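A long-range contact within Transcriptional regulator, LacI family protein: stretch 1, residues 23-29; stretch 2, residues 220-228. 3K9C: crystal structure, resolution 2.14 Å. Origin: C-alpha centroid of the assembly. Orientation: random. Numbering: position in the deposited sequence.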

# COMPACT_ATOMS: atom_id res chain seq x y z
N GLN B 23 -4.65 1.20 -0.87
CA GLN B 23 -5.55 0.43 -0.01
C GLN B 23 -5.19 -1.01 -0.34
O GLN B 23 -5.45 -1.49 -1.43
CB GLN B 23 -7.02 0.70 -0.36
CG GLN B 23 -7.99 0.10 0.64
CD GLN B 23 -7.86 0.75 2.02
OE1 GLN B 23 -8.07 1.95 2.17
NE2 GLN B 23 -7.51 -0.06 3.02
N PRO B 24 -4.56 -1.72 0.61
CA PRO B 24 -4.15 -3.11 0.42
C PRO B 24 -5.12 -4.01 -0.33
O PRO B 24 -4.77 -4.59 -1.37
CB PRO B 24 -3.89 -3.59 1.85
CG PRO B 24 -3.37 -2.34 2.51
CD PRO B 24 -4.36 -1.30 2.01
N PHE B 25 -6.35 -4.13 0.18
CA PHE B 25 -7.35 -4.98 -0.46
C PHE B 25 -7.72 -4.53 -1.88
O PHE B 25 -8.04 -5.37 -2.71
CB PHE B 25 -8.60 -5.07 0.41
CG PHE B 25 -9.61 -6.06 -0.10
CD1 PHE B 25 -9.25 -7.39 -0.33
CD2 PHE B 25 -10.91 -5.67 -0.36
CE1 PHE B 25 -10.17 -8.31 -0.81
CE2 PHE B 25 -11.84 -6.58 -0.85
CZ PHE B 25 -11.47 -7.90 -1.07
N HIS B 26 -7.71 -3.23 -2.16
CA HIS B 26 -8.04 -2.78 -3.52
C HIS B 26 -6.88 -3.13 -4.44
O HIS B 26 -7.09 -3.41 -5.63
CB HIS B 26 -8.29 -1.27 -3.57
CG HIS B 26 -9.56 -0.85 -2.90
ND1 HIS B 26 -10.15 0.37 -3.13
CD2 HIS B 26 -10.33 -1.47 -1.97
CE1 HIS B 26 -11.23 0.49 -2.37
NE2 HIS B 26 -11.36 -0.62 -1.66
N GLY B 27 -5.67 -3.12 -3.90
CA GLY B 27 -4.51 -3.50 -4.70
C GLY B 27 -4.64 -4.96 -5.15
O GLY B 27 -4.38 -5.27 -6.32
N ASP B 28 -5.02 -5.85 -4.25
CA ASP B 28 -5.19 -7.27 -4.60
C ASP B 28 -6.29 -7.45 -5.64
O ASP B 28 -6.13 -8.19 -6.60
CB ASP B 28 -5.58 -8.11 -3.37
CG ASP B 28 -4.49 -8.17 -2.32
OD1 ASP B 28 -3.32 -8.42 -2.67
OD2 ASP B 28 -4.82 -7.97 -1.13
N LEU B 29 -7.41 -6.77 -5.43
CA LEU B 29 -8.53 -6.85 -6.36
C LEU B 29 -8.15 -6.30 -7.73
O LEU B 29 -8.47 -6.90 -8.75
CB LEU B 29 -9.75 -6.08 -5.82
CG LEU B 29 -10.54 -6.76 -4.68
CD1 LEU B 29 -11.66 -5.85 -4.19
CD2 LEU B 29 -11.11 -8.08 -5.17
N TYR B 220 -8.94 -9.21 8.56
CA TYR B 220 -9.93 -9.49 7.53
C TYR B 220 -9.40 -8.98 6.19
O TYR B 220 -8.84 -7.88 6.12
CB TYR B 220 -11.26 -8.82 7.89
CG TYR B 220 -12.49 -9.51 7.34
CD1 TYR B 220 -13.38 -10.18 8.18
CD2 TYR B 220 -12.77 -9.49 5.97
CE1 TYR B 220 -14.53 -10.81 7.67
CE2 TYR B 220 -13.90 -10.12 5.45
CZ TYR B 220 -14.77 -10.78 6.31
OH TYR B 220 -15.87 -11.42 5.80
N ASP B 221 -9.56 -9.82 5.16
CA ASP B 221 -9.15 -9.58 3.76
C ASP B 221 -8.09 -10.53 3.22
O ASP B 221 -8.09 -10.84 2.02
CB ASP B 221 -8.64 -8.14 3.54
CG ASP B 221 -9.73 -7.09 3.62
OD1 ASP B 221 -10.93 -7.46 3.55
OD2 ASP B 221 -9.40 -5.90 3.75
N ASP B 222 -7.18 -10.98 4.09
CA ASP B 222 -6.07 -11.85 3.71
C ASP B 222 -5.27 -11.10 2.65
O ASP B 222 -5.04 -11.61 1.54
CB ASP B 222 -6.54 -13.20 3.15
CG ASP B 222 -5.39 -14.22 3.01
OD1 ASP B 222 -4.42 -14.12 3.78
OD2 ASP B 222 -5.47 -15.12 2.15
N SER B 223 -4.86 -9.88 2.99
CA SER B 223 -4.09 -9.05 2.08
C SER B 223 -2.61 -9.30 2.32
O SER B 223 -2.25 -10.06 3.21
CB SER B 223 -4.44 -7.57 2.32
OG SER B 223 -3.97 -7.12 3.57
N ARG B 224 -1.76 -8.65 1.52
CA ARG B 224 -0.31 -8.83 1.63
C ARG B 224 0.22 -8.59 3.04
O ARG B 224 1.22 -9.17 3.44
CB ARG B 224 0.42 -7.89 0.65
CG ARG B 224 0.34 -6.41 1.00
CD ARG B 224 1.23 -5.57 0.07
NE ARG B 224 2.64 -5.91 0.20
CZ ARG B 224 3.42 -5.53 1.21
NH1 ARG B 224 2.91 -4.79 2.19
NH2 ARG B 224 4.69 -5.91 1.25
N LEU B 225 -0.47 -7.74 3.79
CA LEU B 225 -0.05 -7.43 5.15
C LEU B 225 -0.05 -8.69 6.01
O LEU B 225 0.87 -8.93 6.78
CB LEU B 225 -1.00 -6.40 5.76
CG LEU B 225 -1.20 -5.08 5.01
CD1 LEU B 225 -2.33 -4.30 5.63
CD2 LEU B 225 0.10 -4.28 5.05
N ALA B 226 -1.10 -9.49 5.87
CA ALA B 226 -1.27 -10.71 6.66
C ALA B 226 -0.29 -11.84 6.38
O ALA B 226 0.05 -12.62 7.28
CB ALA B 226 -2.70 -11.22 6.49
N ARG B 227 0.18 -11.94 5.14
CA ARG B 227 1.08 -13.02 4.78
C ARG B 227 2.56 -12.70 5.03
O ARG B 227 3.40 -13.60 4.98
CB ARG B 227 0.87 -13.41 3.32
CG ARG B 227 1.53 -12.48 2.33
CD ARG B 227 1.01 -12.70 0.91
NE ARG B 227 -0.38 -12.24 0.79
CZ ARG B 227 -0.96 -11.94 -0.36
NH1 ARG B 227 -0.28 -12.06 -1.49
NH2 ARG B 227 -2.22 -11.51 -0.38
N ILE B 228 2.88 -11.44 5.31
CA ILE B 228 4.26 -11.07 5.58
C ILE B 228 4.83 -12.05 6.59
O ILE B 228 4.26 -12.26 7.65
CB ILE B 228 4.37 -9.64 6.16
CG1 ILE B 228 3.91 -8.62 5.11
CG2 ILE B 228 5.80 -9.35 6.57
CD1 ILE B 228 3.82 -7.19 5.61

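Almost two hundred residues apart in sequence, the first turns of a helix and a loop leading into a short, weakly bonded helix bury about 299 Å² between them, without a single hydrogen bond across the contact. Phe25, Pro24 and Asp221 cover the most surface, and the backbones come nearest where Phe25 faces Ser223, with their CA atoms 5.8 Å apart.

Phe25 is buried, and its CB lies 3.5 Å from Asp221 OD2, while Asp221 OD1 sits over one face of the ring. A carboxylate beside an aromatic ring might seem poorly placed, but both oxygens of Asp221 are hydrogen-bonded elsewhere in the structure, so the acid can pack against carbon without being left unsatisfied. The electron-rich face of the ring gives the carboxylate no favourable electrostatic partner; its bonds elsewhere are what satisfy its oxygens.

Pro24 opens the helix, a position that suits proline because residues in the first turn need no backbone NH to bond to a preceding carbonyl. The CA-to-CB bond of Pro24 points toward the other stretch, and its compact ring packs there: Pro24 CG meets Leu225 CD1 at 3.8 Å, an apolar contact, and Pro24 CB lies 3.9 Å from Ser223 OG. The CA-to-CB bond of Leu225 points sideways, yet the end of its side chain comes nearer and reaches the proline.

One turn on from Pro24, Asp28 also faces the loop. Asp28 OD2 lies 3.5 Å from both CA and CB of Ser223, but 4.1 Å from Arg224 N. Asp28 OD1 is 4.0 Å from Arg227 NH2, beyond salt-bridge range, so the opposite charges can attract only at longer reach. Arg227 NH2 also makes a weak hydrogen bond to Asp222 O, 3.4 Å away, which links the arginine weakly to the loop before its helix. Packing, rather than directed polar bonding, therefore dominates this contact.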